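PDB 3UFC: putative CRISPR-associated endoribonuclease-like protein Cas6 from Pyrococcus furiosus, which probably binds CRISPR RNA as a Cas6-family protein with ferredoxin-like domains, in the CRISPR system that defends against viruses and other mobile genetic elements. Local coordinates for residues V42-S47 and K86-G91; S28-K33 and L79-S84; E156-R161 and F183-I188; T138-G143 and W149-H154. One frame throughout, in Å; residues are numbered along the deposited sequence.

Interaction 1: V42-S47 and K86-G91; sequences VKLLES and KEIIKG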
loop_
_atom_site.group_PDB
_atom_site.type_symbol
_atom_site.label_atom_id
_atom_site.label_comp_id
_atom_site.label_asym_id
_atom_site.label_seq_id
_atom_site.Cartn_x
_atom_site.Cartn_y
_atom_site.Cartn_z
ATOM N N VAL A 42 -6.432 10.694 -12.530
ATOM C CA VAL A 42 -5.342 11.263 -11.750
ATOM C C VAL A 42 -5.870 11.780 -10.412
ATOM O O VAL A 42 -5.221 11.618 -9.378
ATOM C CB VAL A 42 -4.650 12.415 -12.507
ATOM C CG1 VAL A 42 -3.631 13.095 -11.606
ATOM C CG2 VAL A 42 -3.963 11.871 -13.751
ATOM N N LYS A 43 -7.054 12.387 -10.436
ATOM C CA LYS A 43 -7.660 12.919 -9.217
ATOM C C LYS A 43 -7.937 11.796 -8.216
ATOM O O LYS A 43 -7.802 11.986 -7.008
ATOM C CB LYS A 43 -8.968 13.654 -9.541
ATOM C CG LYS A 43 -10.086 12.754 -10.046
ATOM C CD LYS A 43 -11.380 13.531 -10.263
ATOM C CE LYS A 43 -11.323 14.380 -11.522
ATOM N NZ LYS A 43 -11.304 13.534 -12.754
ATOM N N LEU A 44 -8.328 10.628 -8.719
ATOM C CA LEU A 44 -8.603 9.487 -7.849
ATOM C C LEU A 44 -7.297 8.926 -7.302
ATOM O O LEU A 44 -7.199 8.554 -6.131
ATOM C CB LEU A 44 -9.341 8.389 -8.618
ATOM C CG LEU A 44 -10.637 8.785 -9.322
ATOM C CD1 LEU A 44 -11.311 7.529 -9.872
ATOM C CD2 LEU A 44 -11.564 9.505 -8.345
ATOM N N LEU A 45 -6.294 8.862 -8.167
ATOM C CA LEU A 45 -4.987 8.346 -7.792
ATOM C C LEU A 45 -4.294 9.179 -6.722
ATOM O O LEU A 45 -3.619 8.630 -5.852
ATOM C CB LEU A 45 -4.089 8.269 -9.029
ATOM C CG LEU A 45 -3.876 6.932 -9.747
ATOM C CD1 LEU A 45 -5.085 6.035 -9.624
ATOM C CD2 LEU A 45 -3.535 7.219 -11.209
ATOM N N GLU A 46 -4.472 10.499 -6.783
ATOM C CA GLU A 46 -3.827 11.409 -5.837
ATOM C C GLU A 46 -4.643 11.738 -4.589
ATOM O O GLU A 46 -4.137 12.374 -3.663
ATOM C CB GLU A 46 -3.454 12.721 -6.545
ATOM C CG GLU A 46 -2.624 12.541 -7.811
ATOM C CD GLU A 46 -2.074 13.856 -8.350
ATOM O OE1 GLU A 46 -2.836 14.844 -8.402
ATOM O OE2 GLU A 46 -0.881 13.896 -8.727
ATOM N N SER A 47 -5.897 11.306 -4.556
ATOM C CA SER A 47 -6.751 11.588 -3.407
ATOM C C SER A 47 -6.261 10.927 -2.128
ATOM O O SER A 47 -5.934 9.739 -2.117
ATOM C CB SER A 47 -8.182 11.133 -3.688
ATOM O OG SER A 47 -8.942 11.104 -2.490
ATOM N N LYS A 86 -11.927 -1.107 -10.903
ATOM C CA LYS A 86 -11.320 -1.736 -12.073
ATOM C C LYS A 86 -10.809 -0.700 -13.075
ATOM O O LYS A 86 -9.816 -0.930 -13.765
ATOM C CB LYS A 86 -12.334 -2.660 -12.756
ATOM C CG LYS A 86 -12.888 -3.750 -11.850
ATOM C CD LYS A 86 -14.019 -4.510 -12.533
ATOM C CE LYS A 86 -14.688 -5.490 -11.579
ATOM N NZ LYS A 86 -13.729 -6.508 -11.063
ATOM N N GLU A 87 -11.487 0.439 -13.152
ATOM C CA GLU A 87 -11.083 1.499 -14.067
ATOM C C GLU A 87 -9.704 2.045 -13.681
ATOM O O GLU A 87 -8.914 2.442 -14.543
ATOM C CB GLU A 87 -12.116 2.627 -14.047
ATOM C CG GLU A 87 -11.928 3.667 -15.137
ATOM C CD GLU A 87 -12.290 3.141 -16.520
ATOM O OE1 GLU A 87 -12.096 3.884 -17.506
ATOM O OE2 GLU A 87 -12.773 1.990 -16.620
ATOM N N ILE A 88 -9.413 2.068 -12.382
ATOM C CA ILE A 88 -8.119 2.557 -11.917
ATOM C C ILE A 88 -7.046 1.563 -12.330
ATOM O O ILE A 88 -5.995 1.943 -12.845
ATOM C CB ILE A 88 -8.082 2.727 -10.373
ATOM C CG1 ILE A 88 -8.863 3.979 -9.965
ATOM C CG2 ILE A 88 -6.634 2.799 -9.887
ATOM C CD1 ILE A 88 -8.863 4.253 -8.468
ATOM N N ILE A 89 -7.318 0.284 -12.103
ATOM C CA ILE A 89 -6.372 -0.759 -12.459
ATOM C C ILE A 89 -6.081 -0.780 -13.963
ATOM O O ILE A 89 -4.928 -0.905 -14.367
ATOM C CB ILE A 89 -6.887 -2.144 -12.023
ATOM C CG1 ILE A 89 -6.983 -2.203 -10.493
ATOM C CG2 ILE A 89 -5.952 -3.237 -12.539
ATOM C CD1 ILE A 89 -5.660 -1.990 -9.777
ATOM N N LYS A 90 -7.115 -0.653 -14.791
ATOM C CA LYS A 90 -6.902 -0.673 -16.237
ATOM C C LYS A 90 -6.100 0.545 -16.683
ATOM O O LYS A 90 -5.294 0.464 -17.610
ATOM C CB LYS A 90 -8.238 -0.744 -16.988
ATOM C CG LYS A 90 -9.095 0.501 -16.914
ATOM C CD LYS A 90 -10.374 0.326 -17.736
ATOM C CE LYS A 90 -11.207 -0.852 -17.237
ATOM N NZ LYS A 90 -12.480 -1.022 -17.998
ATOM N N GLY A 91 -6.315 1.674 -16.014
ATOM C CA GLY A 91 -5.569 2.872 -16.348
ATOM C C GLY A 91 -4.099 2.662 -16.019
ATOM O O GLY A 91 -3.215 3.032 -16.796
#
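Ile88 is the residue of 86-91 that meets Leu44 and Leu45, and it does so on helix 86-98, the second helix of the N-terminal ferredoxin-like fold. The short helix 42-46 lies beside it, part of the connection that follows the first helix, 23-37. Walking along 86-91, after Lys86, Glu87 bends away from the contact; its OE2 forms a salt bridge to Lys90 NZ at 3.3 Å, one turn on, whose hydrogen bond is weak. Next is Ile88, whose CA is 7.8 Å from the CA of Leu45. Its side chain works as a fork. The longer arm leaves beside the backbone N (chi1 -75°) and is fully extended, carrying CD1 out to Leu44, while CG2 lies anti to that N and turns to Leu45. Tyr51 also packs against both Ile88 and Leu44. Ile89 points the other way, onto Met3 and Ile5 of the sheet, so successive residues of the helix serve different neighbours. No hydrogen bond crosses between the segments. On the CD1 arm the approach is loose, 4.2 Å from Ile88 CD1 to Leu44 CB. On the other branch Leu45 and Ile88 overlap flank to flank, running opposite ways, and Ile88 CG2 comes to 3.6 Å from Leu45 CD1.

Interaction 2: S28-K33 and L79-S84; sequences SQIVEK and LYISSS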
loop_
_atom_site.group_PDB
_atom_site.type_symbol
_atom_site.label_atom_id
_atom_site.label_comp_id
_atom_site.label_asym_id
_atom_site.label_seq_id
_atom_site.Cartn_x
_atom_site.Cartn_y
_atom_site.Cartn_z
ATOM N N SER A 28 4.688 8.642 -7.830
ATOM C CA SER A 28 4.669 9.663 -8.875
ATOM C C SER A 28 4.711 9.067 -10.279
ATOM O O SER A 28 3.956 9.479 -11.159
ATOM C CB SER A 28 5.853 10.619 -8.692
ATOM O OG SER A 28 5.794 11.265 -7.427
ATOM N N GLN A 29 5.595 8.097 -10.486
ATOM C CA GLN A 29 5.722 7.468 -11.793
ATOM C C GLN A 29 4.470 6.696 -12.189
ATOM O O GLN A 29 4.048 6.746 -13.343
ATOM C CB GLN A 29 6.947 6.555 -11.817
ATOM C CG GLN A 29 8.253 7.324 -11.665
ATOM C CD GLN A 29 9.452 6.413 -11.525
ATOM O OE1 GLN A 29 9.929 5.840 -12.501
ATOM N NE2 GLN A 29 9.937 6.261 -10.298
ATOM N N ILE A 30 3.869 5.986 -11.239
ATOM C CA ILE A 30 2.653 5.234 -11.536
ATOM C C ILE A 30 1.552 6.213 -11.948
ATOM O O ILE A 30 0.869 6.010 -12.958
ATOM C CB ILE A 30 2.182 4.411 -10.305
ATOM C CG1 ILE A 30 3.239 3.373 -9.939
ATOM C CG2 ILE A 30 0.840 3.742 -10.603
ATOM C CD1 ILE A 30 2.977 2.632 -8.625
ATOM N N VAL A 31 1.388 7.283 -11.172
ATOM C CA VAL A 31 0.366 8.283 -11.472
ATOM C C VAL A 31 0.648 8.955 -12.822
ATOM O O VAL A 31 -0.263 9.173 -13.624
ATOM C CB VAL A 31 0.299 9.374 -10.376
ATOM C CG1 VAL A 31 -0.667 10.476 -10.799
ATOM C CG2 VAL A 31 -0.144 8.758 -9.047
ATOM N N GLU A 32 1.911 9.282 -13.065
ATOM C CA GLU A 32 2.298 9.918 -14.318
ATOM C C GLU A 32 1.946 8.998 -15.492
ATOM O O GLU A 32 1.334 9.425 -16.468
ATOM C CB GLU A 32 3.802 10.218 -14.300
ATOM C CG GLU A 32 4.311 11.048 -15.475
ATOM C CD GLU A 32 4.362 10.268 -16.777
ATOM O OE1 GLU A 32 4.998 9.192 -16.800
ATOM O OE2 GLU A 32 3.772 10.733 -17.778
ATOM N N LYS A 33 2.315 7.727 -15.383
ATOM C CA LYS A 33 2.033 6.770 -16.448
ATOM C C LYS A 33 0.538 6.546 -16.675
ATOM O O LYS A 33 0.085 6.470 -17.817
ATOM C CB LYS A 33 2.728 5.436 -16.152
ATOM C CG LYS A 33 4.248 5.549 -16.119
ATOM C CD LYS A 33 4.907 4.249 -15.695
ATOM C CE LYS A 33 6.410 4.434 -15.555
ATOM N NZ LYS A 33 7.028 4.881 -16.841
ATOM N N LEU A 79 6.126 -6.009 -7.618
ATOM C CA LEU A 79 5.430 -4.841 -7.099
ATOM C C LEU A 79 3.947 -5.178 -7.241
ATOM O O LEU A 79 3.476 -5.458 -8.350
ATOM C CB LEU A 79 5.744 -3.595 -7.932
ATOM C CG LEU A 79 4.873 -2.369 -7.631
ATOM C CD1 LEU A 79 5.113 -1.890 -6.195
ATOM C CD2 LEU A 79 5.193 -1.256 -8.622
ATOM N N TYR A 80 3.214 -5.177 -6.132
ATOM C CA TYR A 80 1.786 -5.479 -6.194
ATOM C C TYR A 80 0.960 -4.205 -6.088
ATOM O O TYR A 80 1.299 -3.283 -5.345
ATOM C CB TYR A 80 1.392 -6.456 -5.084
ATOM C CG TYR A 80 2.209 -7.729 -5.095
ATOM C CD1 TYR A 80 3.420 -7.806 -4.417
ATOM C CD2 TYR A 80 1.783 -8.848 -5.817
ATOM C CE1 TYR A 80 4.194 -8.959 -4.454
ATOM C CE2 TYR A 80 2.550 -10.009 -5.864
ATOM C CZ TYR A 80 3.754 -10.056 -5.179
ATOM O OH TYR A 80 4.519 -11.194 -5.213
ATOM N N ILE A 81 -0.125 -4.157 -6.848
ATOM C CA ILE A 81 -1.004 -3.002 -6.856
ATOM C C ILE A 81 -2.440 -3.508 -6.778
ATOM O O ILE A 81 -2.757 -4.573 -7.321
ATOM C CB ILE A 81 -0.820 -2.191 -8.155
ATOM C CG1 ILE A 81 0.627 -1.697 -8.255
ATOM C CG2 ILE A 81 -1.799 -1.037 -8.190
ATOM C CD1 ILE A 81 0.921 -0.907 -9.521
ATOM N N SER A 82 -3.301 -2.762 -6.091
ATOM C CA SER A 82 -4.693 -3.167 -5.969
ATOM C C SER A 82 -5.636 -1.989 -5.834
ATOM O O SER A 82 -5.242 -0.903 -5.397
ATOM C CB SER A 82 -4.874 -4.097 -4.767
ATOM O OG SER A 82 -6.252 -4.368 -4.553
ATOM N N SER A 83 -6.891 -2.215 -6.220
ATOM C CA SER A 83 -7.924 -1.197 -6.123
ATOM C C SER A 83 -9.296 -1.827 -6.290
ATOM O O SER A 83 -9.442 -2.828 -6.998
ATOM C CB SER A 83 -7.735 -0.126 -7.192
ATOM O OG SER A 83 -8.808 0.800 -7.142
ATOM N N SER A 84 -10.297 -1.248 -5.633
ATOM C CA SER A 84 -11.659 -1.756 -5.742
ATOM C C SER A 84 -12.229 -1.281 -7.076
ATOM O O SER A 84 -13.217 -1.820 -7.572
ATOM C CB SER A 84 -12.525 -1.229 -4.587
ATOM O OG SER A 84 -12.599 0.190 -4.595
#
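The CA atoms of Ile30 and Ile81 are 10.2 Å apart, the shortest CA-CA distance between helical 28-33 and the strand in 79-84; at that spacing long side chains must bridge the gap. One residue of the helix does it. Ile30 points toward the strand, with CG1 beside its backbone N (chi1 -63°) and CD1 extended beyond, so that the whole arm reaches across. Ile81 does the same from the strand, and the two isoleucines meet tip to tip, CD1 of Ile30 lying 4.2 Å from CD1 of Ile81. Two residues back on the same face of the sheet, Leu79 brings CD2 up to the same methyl, at 4.5 Å from Ile30 CD1. Ile30 is therefore met by two strand residues through a single atom. This is the helix-on-sheet packing of a ferredoxin-like domain: helix 23-37 lies over the antiparallel sheet, against strand 77-83, which pairs with 3-11 and 53-59. Ile92 of the second helix touches both Ile30 and Ile81, and Phe54 touches Leu79 and Ile81, so the meeting point is buried among apolar groups. Along the same helix, Lys33 NZ is hydrogen-bonded to Ser99 OG and Glu101 O, and Gln29 NE2 bonds to Lys103 O, tying it to the neighbourhood of strand 101-104.

Interaction 3: E156-R161 and F183-I188; sequences ELFLDR and FRIELI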
loop_
_atom_site.group_PDB
_atom_site.type_symbol
_atom_site.label_atom_id
_atom_site.label_comp_id
_atom_site.label_asym_id
_atom_site.label_seq_id
_atom_site.Cartn_x
_atom_site.Cartn_y
_atom_site.Cartn_z
ATOM N N GLU A 156 -3.302 2.274 22.629
ATOM C CA GLU A 156 -4.714 2.237 23.011
ATOM C C GLU A 156 -5.658 2.817 21.960
ATOM O O GLU A 156 -6.760 2.309 21.764
ATOM C CB GLU A 156 -4.935 2.991 24.326
ATOM C CG GLU A 156 -4.237 2.394 25.531
ATOM C CD GLU A 156 -4.663 3.067 26.822
ATOM O OE1 GLU A 156 -4.550 4.311 26.913
ATOM O OE2 GLU A 156 -5.113 2.355 27.745
ATOM N N LEU A 157 -5.232 3.887 21.295
ATOM C CA LEU A 157 -6.062 4.533 20.277
ATOM C C LEU A 157 -6.012 3.897 18.885
ATOM O O LEU A 157 -6.825 4.232 18.028
ATOM C CB LEU A 157 -5.680 6.011 20.146
ATOM C CG LEU A 157 -6.235 7.020 21.155
ATOM C CD1 LEU A 157 -5.905 6.594 22.576
ATOM C CD2 LEU A 157 -5.642 8.388 20.853
ATOM N N PHE A 158 -5.065 2.992 18.661
ATOM C CA PHE A 158 -4.909 2.350 17.351
ATOM C C PHE A 158 -6.213 1.842 16.734
ATOM O O PHE A 158 -6.635 2.310 15.671
ATOM C CB PHE A 158 -3.917 1.186 17.443
ATOM C CG PHE A 158 -3.595 0.555 16.108
ATOM C CD1 PHE A 158 -2.640 1.115 15.268
ATOM C CD2 PHE A 158 -4.262 -0.589 15.684
ATOM C CE1 PHE A 158 -2.355 0.545 14.025
ATOM C CE2 PHE A 158 -3.985 -1.169 14.441
ATOM C CZ PHE A 158 -3.033 -0.603 13.614
ATOM N N LEU A 159 -6.850 0.884 17.401
ATOM C CA LEU A 159 -8.080 0.302 16.887
ATOM C C LEU A 159 -9.169 1.325 16.574
ATOM O O LEU A 159 -9.720 1.318 15.476
ATOM C CB LEU A 159 -8.621 -0.758 17.856
ATOM C CG LEU A 159 -9.907 -1.448 17.383
ATOM C CD1 LEU A 159 -9.676 -2.073 16.015
ATOM C CD2 LEU A 159 -10.334 -2.504 18.392
ATOM N N ASP A 160 -9.486 2.203 17.522
ATOM C CA ASP A 160 -10.519 3.205 17.272
ATOM C C ASP A 160 -10.143 4.125 16.120
ATOM O O ASP A 160 -11.001 4.511 15.322
ATOM C CB ASP A 160 -10.807 4.026 18.529
ATOM C CG ASP A 160 -11.616 3.250 19.549
ATOM O OD1 ASP A 160 -12.359 2.332 19.137
ATOM O OD2 ASP A 160 -11.522 3.562 20.752
ATOM N N ARG A 161 -8.865 4.480 16.035
ATOM C CA ARG A 161 -8.405 5.329 14.943
ATOM C C ARG A 161 -8.535 4.575 13.610
ATOM O O ARG A 161 -9.006 5.131 12.619
ATOM C CB ARG A 161 -6.952 5.741 15.165
ATOM C CG ARG A 161 -6.752 6.798 16.242
ATOM C CD ARG A 161 -6.818 8.192 15.646
ATOM N NE ARG A 161 -8.149 8.776 15.711
ATOM C CZ ARG A 161 -8.512 9.869 15.044
ATOM N NH1 ARG A 161 -7.641 10.484 14.253
ATOM N NH2 ARG A 161 -9.737 10.359 15.187
ATOM N N PHE A 183 -15.655 -3.914 13.674
ATOM C CA PHE A 183 -14.628 -4.937 13.522
ATOM C C PHE A 183 -13.564 -4.795 14.594
ATOM O O PHE A 183 -13.435 -3.746 15.221
ATOM C CB PHE A 183 -13.980 -4.867 12.128
ATOM C CG PHE A 183 -13.035 -3.699 11.933
ATOM C CD1 PHE A 183 -11.704 -3.787 12.324
ATOM C CD2 PHE A 183 -13.472 -2.532 11.315
ATOM C CE1 PHE A 183 -10.813 -2.724 12.095
ATOM C CE2 PHE A 183 -12.591 -1.464 11.084
ATOM C CZ PHE A 183 -11.261 -1.566 11.474
ATOM N N ARG A 184 -12.810 -5.865 14.806
ATOM C CA ARG A 184 -11.729 -5.868 15.778
ATOM C C ARG A 184 -10.582 -6.653 15.155
ATOM O O ARG A 184 -10.761 -7.325 14.138
ATOM C CB ARG A 184 -12.170 -6.534 17.091
ATOM C CG ARG A 184 -12.584 -7.994 16.958
ATOM C CD ARG A 184 -12.781 -8.654 18.329
ATOM N NE ARG A 184 -13.307 -10.016 18.221
ATOM C CZ ARG A 184 -14.535 -10.313 17.801
ATOM N NH1 ARG A 184 -15.374 -9.347 17.450
ATOM N NH2 ARG A 184 -14.928 -11.579 17.728
ATOM N N ILE A 185 -9.402 -6.558 15.749
ATOM C CA ILE A 185 -8.249 -7.277 15.227
ATOM C C ILE A 185 -7.426 -7.837 16.365
ATOM O O ILE A 185 -7.464 -7.323 17.483
ATOM C CB ILE A 185 -7.313 -6.359 14.399
ATOM C CG1 ILE A 185 -6.611 -5.358 15.324
ATOM C CG2 ILE A 185 -8.104 -5.625 13.320
ATOM C CD1 ILE A 185 -5.415 -4.683 14.692
ATOM N N GLU A 186 -6.688 -8.902 16.085
ATOM C CA GLU A 186 -5.815 -9.469 17.092
ATOM C C GLU A 186 -4.452 -9.630 16.438
ATOM O O GLU A 186 -4.310 -10.296 15.411
ATOM C CB GLU A 186 -6.352 -10.804 17.626
ATOM C CG GLU A 186 -6.347 -11.974 16.674
ATOM C CD GLU A 186 -6.836 -13.250 17.347
ATOM O OE1 GLU A 186 -6.241 -13.649 18.371
ATOM O OE2 GLU A 186 -7.812 -13.854 16.859
ATOM N N LEU A 187 -3.458 -8.974 17.026
ATOM C CA LEU A 187 -2.096 -9.004 16.516
ATOM C C LEU A 187 -1.462 -10.381 16.613
ATOM O O LEU A 187 -1.530 -11.031 17.652
ATOM C CB LEU A 187 -1.226 -8.019 17.292
ATOM C CG LEU A 187 -0.573 -6.853 16.554
ATOM C CD1 LEU A 187 0.551 -6.331 17.431
ATOM C CD2 LEU A 187 -0.026 -7.286 15.202
ATOM N N ILE A 188 -0.838 -10.817 15.525
ATOM C CA ILE A 188 -0.161 -12.104 15.501
ATOM C C ILE A 188 1.347 -11.863 15.419
ATOM O O ILE A 188 2.115 -12.464 16.167
ATOM C CB ILE A 188 -0.624 -12.954 14.306
ATOM C CG1 ILE A 188 -2.113 -13.286 14.459
ATOM C CG2 ILE A 188 0.204 -14.229 14.221
ATOM C CD1 ILE A 188 -2.690 -14.069 13.301
#
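Leu159 and Arg184 mark the closest approach of the two backbones, 7.3 Å between their CA atoms, where the first turn of helix 158-174 passes the start of strand 183-197. Leu159 has CG anti to its backbone N (chi1 -179°), which brings CD1 over to the strand. There CD1 lies 4.1 Å from Phe183 CE1, the leucine and the ring side by side but pointing opposite ways, and 4.3 Å from Arg184 CA. The guanidinium of Arg184 leads away from the helix. One residue earlier, Phe158 presents the edge of its ring: Ile185 CD1 sits near the ring plane, 3.8 Å from Phe158 CE2, the isoleucine arm running roughly perpendicular to the phenylalanine side chain. Topologically this is the first helix of the C-terminal ferredoxin-like domain packing on the strand that follows it. Neighbours extend the apolar patch, Phe209 against Ile185 and Tyr211 against the Phe183 ring. Between the two segments themselves no hydrogen bond or salt bridge forms. Contact rests on methyls against ring carbons and backbone, so this join depends on apolar packing, partly buried, while Phe183 O is tied by a hydrogen bond to Arg163 NE further along the same helix.

Interaction 4: T138-G143 and W149-H154; sequences TVKFEG and WDLYPH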
loop_
_atom_site.group_PDB
_atom_site.type_symbol
_atom_site.label_atom_id
_atom_site.label_comp_id
_atom_site.label_asym_id
_atom_site.label_seq_id
_atom_site.Cartn_x
_atom_site.Cartn_y
_atom_site.Cartn_z
ATOM N N THR A 138 -3.155 9.920 14.607
ATOM C CA THR A 138 -4.039 10.708 15.445
ATOM C C THR A 138 -3.373 12.077 15.571
ATOM O O THR A 138 -2.251 12.266 15.102
ATOM C CB THR A 138 -4.222 10.070 16.838
ATOM O OG1 THR A 138 -5.169 10.837 17.591
ATOM C CG2 THR A 138 -2.907 10.015 17.586
ATOM N N VAL A 139 -4.058 13.029 16.187
ATOM C CA VAL A 139 -3.504 14.368 16.341
ATOM C C VAL A 139 -3.010 14.637 17.758
ATOM O O VAL A 139 -3.750 14.460 18.724
ATOM C CB VAL A 139 -4.549 15.446 15.969
ATOM C CG1 VAL A 139 -4.003 16.831 16.268
ATOM C CG2 VAL A 139 -4.906 15.333 14.498
ATOM N N LYS A 140 -1.754 15.061 17.869
ATOM C CA LYS A 140 -1.153 15.383 19.160
ATOM C C LYS A 140 -0.504 16.767 19.127
ATOM O O LYS A 140 -0.151 17.278 18.062
ATOM C CB LYS A 140 -0.114 14.330 19.558
ATOM C CG LYS A 140 -0.710 13.061 20.156
ATOM C CD LYS A 140 0.382 12.125 20.660
ATOM C CE LYS A 140 -0.197 10.923 21.398
ATOM N NZ LYS A 140 -1.043 10.058 20.527
ATOM N N PHE A 141 -0.344 17.361 20.306
ATOM C CA PHE A 141 0.237 18.694 20.443
ATOM C C PHE A 141 1.712 18.818 20.061
ATOM O O PHE A 141 2.526 17.942 20.357
ATOM C CB PHE A 141 0.034 19.189 21.876
ATOM C CG PHE A 141 0.433 18.188 22.929
ATOM C CD1 PHE A 141 1.765 17.818 23.091
ATOM C CD2 PHE A 141 -0.527 17.615 23.758
ATOM C CE1 PHE A 141 2.136 16.890 24.064
ATOM C CE2 PHE A 141 -0.167 16.687 24.736
ATOM C CZ PHE A 141 1.168 16.324 24.888
ATOM N N GLU A 142 2.040 19.926 19.400
ATOM C CA GLU A 142 3.404 20.217 18.967
ATOM C C GLU A 142 3.573 21.707 18.683
ATOM O O GLU A 142 3.566 22.134 17.528
ATOM C CB GLU A 142 3.757 19.420 17.706
ATOM C CG GLU A 142 4.202 17.987 17.958
ATOM C CD GLU A 142 5.515 17.908 18.715
ATOM O OE1 GLU A 142 5.557 18.339 19.886
ATOM O OE2 GLU A 142 6.506 17.415 18.135
ATOM N N GLY A 143 3.719 22.494 19.744
ATOM C CA GLY A 143 3.896 23.925 19.581
ATOM C C GLY A 143 2.630 24.661 19.188
ATOM O O GLY A 143 1.573 24.462 19.786
ATOM N N TRP A 149 0.502 12.117 14.688
ATOM C CA TRP A 149 1.204 11.142 15.496
ATOM C C TRP A 149 0.860 9.741 14.992
ATOM O O TRP A 149 -0.303 9.336 15.004
ATOM C CB TRP A 149 0.807 11.298 16.964
ATOM C CG TRP A 149 1.650 10.487 17.882
ATOM C CD1 TRP A 149 1.395 9.224 18.333
ATOM C CD2 TRP A 149 2.929 10.854 18.412
ATOM N NE1 TRP A 149 2.439 8.779 19.109
ATOM C CE2 TRP A 149 3.395 9.760 19.173
ATOM C CE3 TRP A 149 3.729 12.001 18.313
ATOM C CZ2 TRP A 149 4.627 9.778 19.835
ATOM C CZ3 TRP A 149 4.956 12.018 18.971
ATOM C CH2 TRP A 149 5.392 10.913 19.721
ATOM N N ASP A 150 1.880 9.018 14.541
ATOM C CA ASP A 150 1.711 7.665 14.018
ATOM C C ASP A 150 1.552 6.647 15.137
ATOM O O ASP A 150 2.359 6.589 16.070
ATOM C CB ASP A 150 2.906 7.306 13.130
ATOM C CG ASP A 150 3.024 8.226 11.932
ATOM O OD1 ASP A 150 4.100 8.276 11.300
ATOM O OD2 ASP A 150 2.026 8.906 11.620
ATOM N N LEU A 151 0.500 5.842 15.029
ATOM C CA LEU A 151 0.190 4.827 16.028
ATOM C C LEU A 151 0.548 3.417 15.571
ATOM O O LEU A 151 0.688 3.157 14.375
ATOM C CB LEU A 151 -1.302 4.885 16.366
ATOM C CG LEU A 151 -1.810 6.235 16.888
ATOM C CD1 LEU A 151 -3.330 6.239 16.910
ATOM C CD2 LEU A 151 -1.242 6.495 18.287
ATOM N N TYR A 152 0.685 2.520 16.546
ATOM C CA TYR A 152 1.010 1.114 16.314
ATOM C C TYR A 152 -0.067 0.281 17.005
ATOM O O TYR A 152 -0.766 0.779 17.887
ATOM C CB TYR A 152 2.373 0.781 16.913
ATOM C CG TYR A 152 3.487 1.679 16.435
ATOM C CD1 TYR A 152 4.037 1.525 15.165
ATOM C CD2 TYR A 152 3.994 2.688 17.255
ATOM C CE1 TYR A 152 5.070 2.347 14.724
ATOM C CE2 TYR A 152 5.025 3.520 16.824
ATOM C CZ TYR A 152 5.559 3.340 15.559
ATOM O OH TYR A 152 6.599 4.133 15.141
ATOM N N PRO A 153 -0.205 -1.002 16.629
ATOM C CA PRO A 153 -1.211 -1.884 17.226
ATOM C C PRO A 153 -1.224 -1.952 18.753
ATOM O O PRO A 153 -2.259 -2.260 19.344
ATOM C CB PRO A 153 -0.905 -3.238 16.587
ATOM C CG PRO A 153 -0.366 -2.854 15.245
ATOM C CD PRO A 153 0.567 -1.723 15.600
ATOM N N HIS A 154 -0.094 -1.671 19.396
ATOM C CA HIS A 154 -0.059 -1.721 20.857
ATOM C C HIS A 154 -0.559 -0.436 21.514
ATOM O O HIS A 154 -0.670 -0.365 22.735
ATOM C CB HIS A 154 1.351 -2.054 21.372
ATOM C CG HIS A 154 2.407 -1.080 20.951
ATOM N ND1 HIS A 154 3.208 -1.280 19.848
ATOM C CD2 HIS A 154 2.807 0.092 21.499
ATOM C CE1 HIS A 154 4.060 -0.276 19.736
ATOM N NE2 HIS A 154 3.838 0.571 20.725
#
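The indole of Trp149 carries the side chain of Lys140 over one face, with CD 3.4 Å above the plane and offset toward the rim, while Leu151 CD2 lies in plane at an edge. The lysine methylene makes a CH-pi contact, 3.7 Å from CD to the centroid of the five-membered ring. A bend at the last torsion (chi4 63°) then keeps NZ close to the ring, 3.4 Å from Trp149 CD1. Behind this, Thr138 and Trp149 form an antiparallel hydrogen-bonded pair in the beta hairpin of strands 136-142 and 145-151. Thr138 N gives to Trp149 O at 2.9 Å, and Trp149 N returns a bond to Thr138 O at 2.8 Å. Leu151 CD1 packs 3.9 Å from Thr138 CG2, on the side where Arg161 and Phe158 of helix 158-174 also touch the hairpin. The two backbone bonds fix the register, and through the CH-pi contact the aliphatic lysine chain covers part of one face of an otherwise exposed indole.

In the fold
The four contacts fall into two pairs, one in each ferredoxin-like half. Interactions 1 and 2 have centres 8 Å apart and share the N-terminal core: Ser83 OG lies 3.7 Å from Ile88 CD1, and Val31 CG2 4.0 Å from Leu45 CB. Their segments alternate along the chain, bringing helices 23-37, 42-46 and 86-98 together with strand 77-83. Interactions 3 and 4, with centres about 15 Å apart, meet where the hairpin leads into helix 158-174; Arg161 CD packs 3.4 Å from Thr138 CB. Between the pairs, centres are 28 to 30 Å apart and nearest atoms at least about 16 Å, with interaction 2 across the chain's centre from 3 and 4.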